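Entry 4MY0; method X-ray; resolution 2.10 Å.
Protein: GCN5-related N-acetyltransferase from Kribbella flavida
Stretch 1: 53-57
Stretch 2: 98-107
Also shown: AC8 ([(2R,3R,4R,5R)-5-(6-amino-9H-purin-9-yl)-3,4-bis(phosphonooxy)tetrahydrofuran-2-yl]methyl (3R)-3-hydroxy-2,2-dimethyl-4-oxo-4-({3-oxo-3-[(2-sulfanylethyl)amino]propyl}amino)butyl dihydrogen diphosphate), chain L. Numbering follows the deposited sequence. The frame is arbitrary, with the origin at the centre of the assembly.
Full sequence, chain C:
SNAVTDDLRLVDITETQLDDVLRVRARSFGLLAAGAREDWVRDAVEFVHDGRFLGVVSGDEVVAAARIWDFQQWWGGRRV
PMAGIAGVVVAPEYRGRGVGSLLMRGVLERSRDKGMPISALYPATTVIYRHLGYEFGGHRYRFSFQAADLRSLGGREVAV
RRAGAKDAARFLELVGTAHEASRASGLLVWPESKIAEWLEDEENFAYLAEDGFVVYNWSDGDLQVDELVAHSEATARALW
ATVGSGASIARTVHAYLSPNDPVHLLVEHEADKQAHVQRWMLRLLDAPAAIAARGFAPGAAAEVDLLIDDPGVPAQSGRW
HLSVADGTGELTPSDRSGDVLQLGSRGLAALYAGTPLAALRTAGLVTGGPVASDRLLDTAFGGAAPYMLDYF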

# COMPACT_ATOMS: atom_id res chain seq x y z
N PHE C 53 4.03 34.83 24.61
CA PHE C 53 3.00 34.54 23.61
C PHE C 53 2.70 35.82 22.82
O PHE C 53 2.02 36.74 23.32
CB PHE C 53 1.72 34.03 24.29
CG PHE C 53 0.93 33.05 23.46
CD1 PHE C 53 0.30 31.98 24.05
CD2 PHE C 53 0.82 33.21 22.07
CE1 PHE C 53 -0.43 31.05 23.29
CE2 PHE C 53 0.10 32.30 21.30
CZ PHE C 53 -0.53 31.21 21.91
N LEU C 54 3.19 35.89 21.59
CA LEU C 54 3.03 37.09 20.77
C LEU C 54 1.97 36.90 19.69
O LEU C 54 1.71 35.77 19.26
CB LEU C 54 4.35 37.50 20.14
CG LEU C 54 5.37 38.02 21.17
CD1 LEU C 54 6.71 38.15 20.54
CD2 LEU C 54 4.94 39.36 21.71
N GLY C 55 1.35 37.99 19.27
CA GLY C 55 0.39 37.91 18.19
C GLY C 55 0.36 39.17 17.35
O GLY C 55 0.98 40.18 17.70
N VAL C 56 -0.35 39.09 16.22
CA VAL C 56 -0.66 40.27 15.44
C VAL C 56 -2.17 40.44 15.42
O VAL C 56 -2.89 39.45 15.22
CB VAL C 56 -0.15 40.15 14.00
CG1 VAL C 56 -0.70 41.32 13.16
CG2 VAL C 56 1.37 40.16 13.97
N VAL C 57 -2.67 41.65 15.68
CA VAL C 57 -4.09 41.91 15.49
C VAL C 57 -4.33 42.88 14.34
O VAL C 57 -3.42 43.62 13.94
CB VAL C 57 -4.80 42.47 16.75
CG1 VAL C 57 -4.74 41.48 17.90
CG2 VAL C 57 -4.23 43.85 17.14
N GLY C 98 3.22 39.97 4.55
CA GLY C 98 4.18 40.49 5.52
C GLY C 98 3.79 40.34 6.99
O GLY C 98 4.54 40.75 7.88
N VAL C 99 2.63 39.74 7.27
CA VAL C 99 2.19 39.56 8.66
C VAL C 99 3.07 38.60 9.48
O VAL C 99 3.50 38.92 10.60
CB VAL C 99 0.70 39.17 8.72
CG1 VAL C 99 0.26 38.87 10.17
CG2 VAL C 99 -0.16 40.30 8.11
N GLY C 100 3.35 37.42 8.93
CA GLY C 100 4.24 36.47 9.59
C GLY C 100 5.62 37.05 9.90
O GLY C 100 6.20 36.74 10.94
N SER C 101 6.13 37.88 9.01
CA SER C 101 7.43 38.53 9.20
C SER C 101 7.37 39.58 10.30
O SER C 101 8.32 39.75 11.07
CB SER C 101 7.89 39.19 7.89
OG SER C 101 8.19 38.20 6.91
N LEU C 102 6.25 40.29 10.36
CA LEU C 102 6.06 41.31 11.40
C LEU C 102 5.99 40.60 12.76
O LEU C 102 6.59 41.04 13.74
CB LEU C 102 4.80 42.12 11.09
CG LEU C 102 4.29 43.36 11.85
CD1 LEU C 102 3.44 42.94 12.99
CD2 LEU C 102 5.41 44.31 12.34
N LEU C 103 5.25 39.50 12.80
CA LEU C 103 5.13 38.66 13.99
C LEU C 103 6.50 38.19 14.44
O LEU C 103 6.86 38.32 15.61
CB LEU C 103 4.31 37.41 13.65
CG LEU C 103 3.47 36.68 14.70
CD1 LEU C 103 3.39 35.18 14.39
CD2 LEU C 103 3.89 36.93 16.13
N MSE C 104 7.25 37.58 13.52
CA MSE C 104 8.52 36.95 13.87
C MSE C 104 9.59 37.98 14.30
O MSE C 104 10.42 37.70 15.17
CB MSE C 104 9.01 36.10 12.71
CG MSE C 104 8.24 34.79 12.49
SE MSE C 104 8.45 33.65 14.10
CE MSE C 104 10.43 33.70 14.23
N ARG C 105 9.57 39.17 13.70
CA ARG C 105 10.46 40.22 14.18
C ARG C 105 10.13 40.59 15.63
O ARG C 105 11.04 40.82 16.43
CB ARG C 105 10.41 41.45 13.28
CG ARG C 105 11.11 41.20 11.95
CD ARG C 105 11.01 42.38 11.02
NE ARG C 105 11.38 41.99 9.66
CZ ARG C 105 10.57 42.05 8.61
NH1 ARG C 105 9.33 42.50 8.76
NH2 ARG C 105 10.99 41.67 7.41
N GLY C 106 8.84 40.63 15.96
CA GLY C 106 8.42 40.87 17.33
C GLY C 106 8.88 39.73 18.23
O GLY C 106 9.29 39.94 19.37
N VAL C 107 8.82 38.51 17.70
CA VAL C 107 9.27 37.33 18.43
C VAL C 107 10.78 37.37 18.73
O VAL C 107 11.21 37.11 19.87
CB VAL C 107 8.90 36.02 17.69
CG1 VAL C 107 9.70 34.85 18.24
CG2 VAL C 107 7.42 35.74 17.81
N1A AC8 L . 5.77 28.80 0.49
O1A AC8 L . 5.71 37.53 6.05
P1A AC8 L . 5.10 36.75 4.90
C1B AC8 L . 7.31 33.48 1.86
S1P AC8 L . 6.53 26.94 10.99
C2A AC8 L . 6.79 29.52 0.00
O2A AC8 L . 4.00 37.41 4.11
P2A AC8 L . 3.23 34.89 6.03
C2B AC8 L . 6.79 34.76 1.24
O2B AC8 L . 6.78 34.64 -0.19
O2C AC8 L . 5.75 36.87 -0.72
C2P AC8 L . 5.20 27.75 10.04
N3A AC8 L . 7.05 30.74 0.49
O3A AC8 L . 4.68 35.33 5.50
C3B AC8 L . 7.83 35.78 1.74
O3B AC8 L . 9.01 35.66 0.95
P3B AC8 L . 9.45 36.65 -0.26
O3C AC8 L . 4.35 34.78 -0.66
C3P AC8 L . 3.97 27.10 10.63
C4A AC8 L . 6.27 31.26 1.47
O4A AC8 L . 2.57 36.05 6.74
C4B AC8 L . 8.24 35.26 3.11
O4B AC8 L . 7.87 33.88 3.12
O4C AC8 L . 6.04 35.09 -2.51
P4C AC8 L . 5.65 35.41 -1.09
N4P AC8 L . 2.67 27.48 10.08
C5A AC8 L . 5.21 30.52 1.99
O5A AC8 L . 2.52 34.18 4.91
C5B AC8 L . 7.54 35.99 4.25
O5B AC8 L . 6.21 36.30 3.83
C5P AC8 L . 2.14 27.18 8.90
O5P AC8 L . 2.77 26.56 8.05
C6A AC8 L . 4.97 29.26 1.47
N6A AC8 L . 3.94 28.50 1.94
O6A AC8 L . 3.64 33.77 7.11
C6P AC8 L . 0.72 27.64 8.68
N7A AC8 L . 4.60 31.28 2.94
O7A AC8 L . 8.25 36.80 -1.18
C7P AC8 L . 0.35 28.04 7.24
C8A AC8 L . 5.28 32.45 3.02
O8A AC8 L . 9.85 37.93 0.44
N8P AC8 L . 1.11 29.24 6.91
N9A AC8 L . 6.28 32.43 2.11
O9A AC8 L . 10.59 35.90 -0.91
C9P AC8 L . 1.16 30.40 7.58
O9P AC8 L . 0.50 30.55 8.59
CAP AC8 L . 2.03 31.52 7.05
OAP AC8 L . 1.94 31.59 5.63
CBP AC8 L . 3.52 31.39 7.41
CCP AC8 L . 4.28 32.54 6.74
CDP AC8 L . 3.71 31.49 8.92
CEP AC8 L . 4.10 30.08 6.92

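What forms the apolar centre of the contact? Val 56 and Leu 54, alternate residues of the strand, both point their CA-to-CB bonds toward the helix. Val 56 packs against Val 99, Leu 102 and Leu 103: its CG1 lies 4.0 Å from Val 99 CG1, and its CG2 lies 3.6 Å from Leu 102 CD1 and 4.0 Å from Leu 103 CB. Leu 54 CB meets Leu 103 CD2 at 4.1 Å, so Leu 103 touches both strand residues.

How do the backbones run? Strand and helix cross at 147°, nearer antiparallel than parallel, with axes 8.2 Å apart at closest approach. Leu 54 therefore faces the later turn, its CD1 3.7 Å from Val 107 CG2, and against the backbone 3.4 Å from both Gly 106 O and Val 107 CA.

Does any hydrogen bond join the stretches? None does; the contact rests on apolar packing, and the helix satisfies its own backbone through bonds such as Leu 103 N to Val 99 O, 2.9 Å.

Where does polarity enter? At the helix start, free amides grip the AC8 diphosphate: Gly 98 N donates to O2A and Gly 100 N to O4A, each at 2.7 Å. Ser 101 OG donates to AC8 O1A, also at 2.7 Å. A CB on Gly 100 would clash with AC8 O6A.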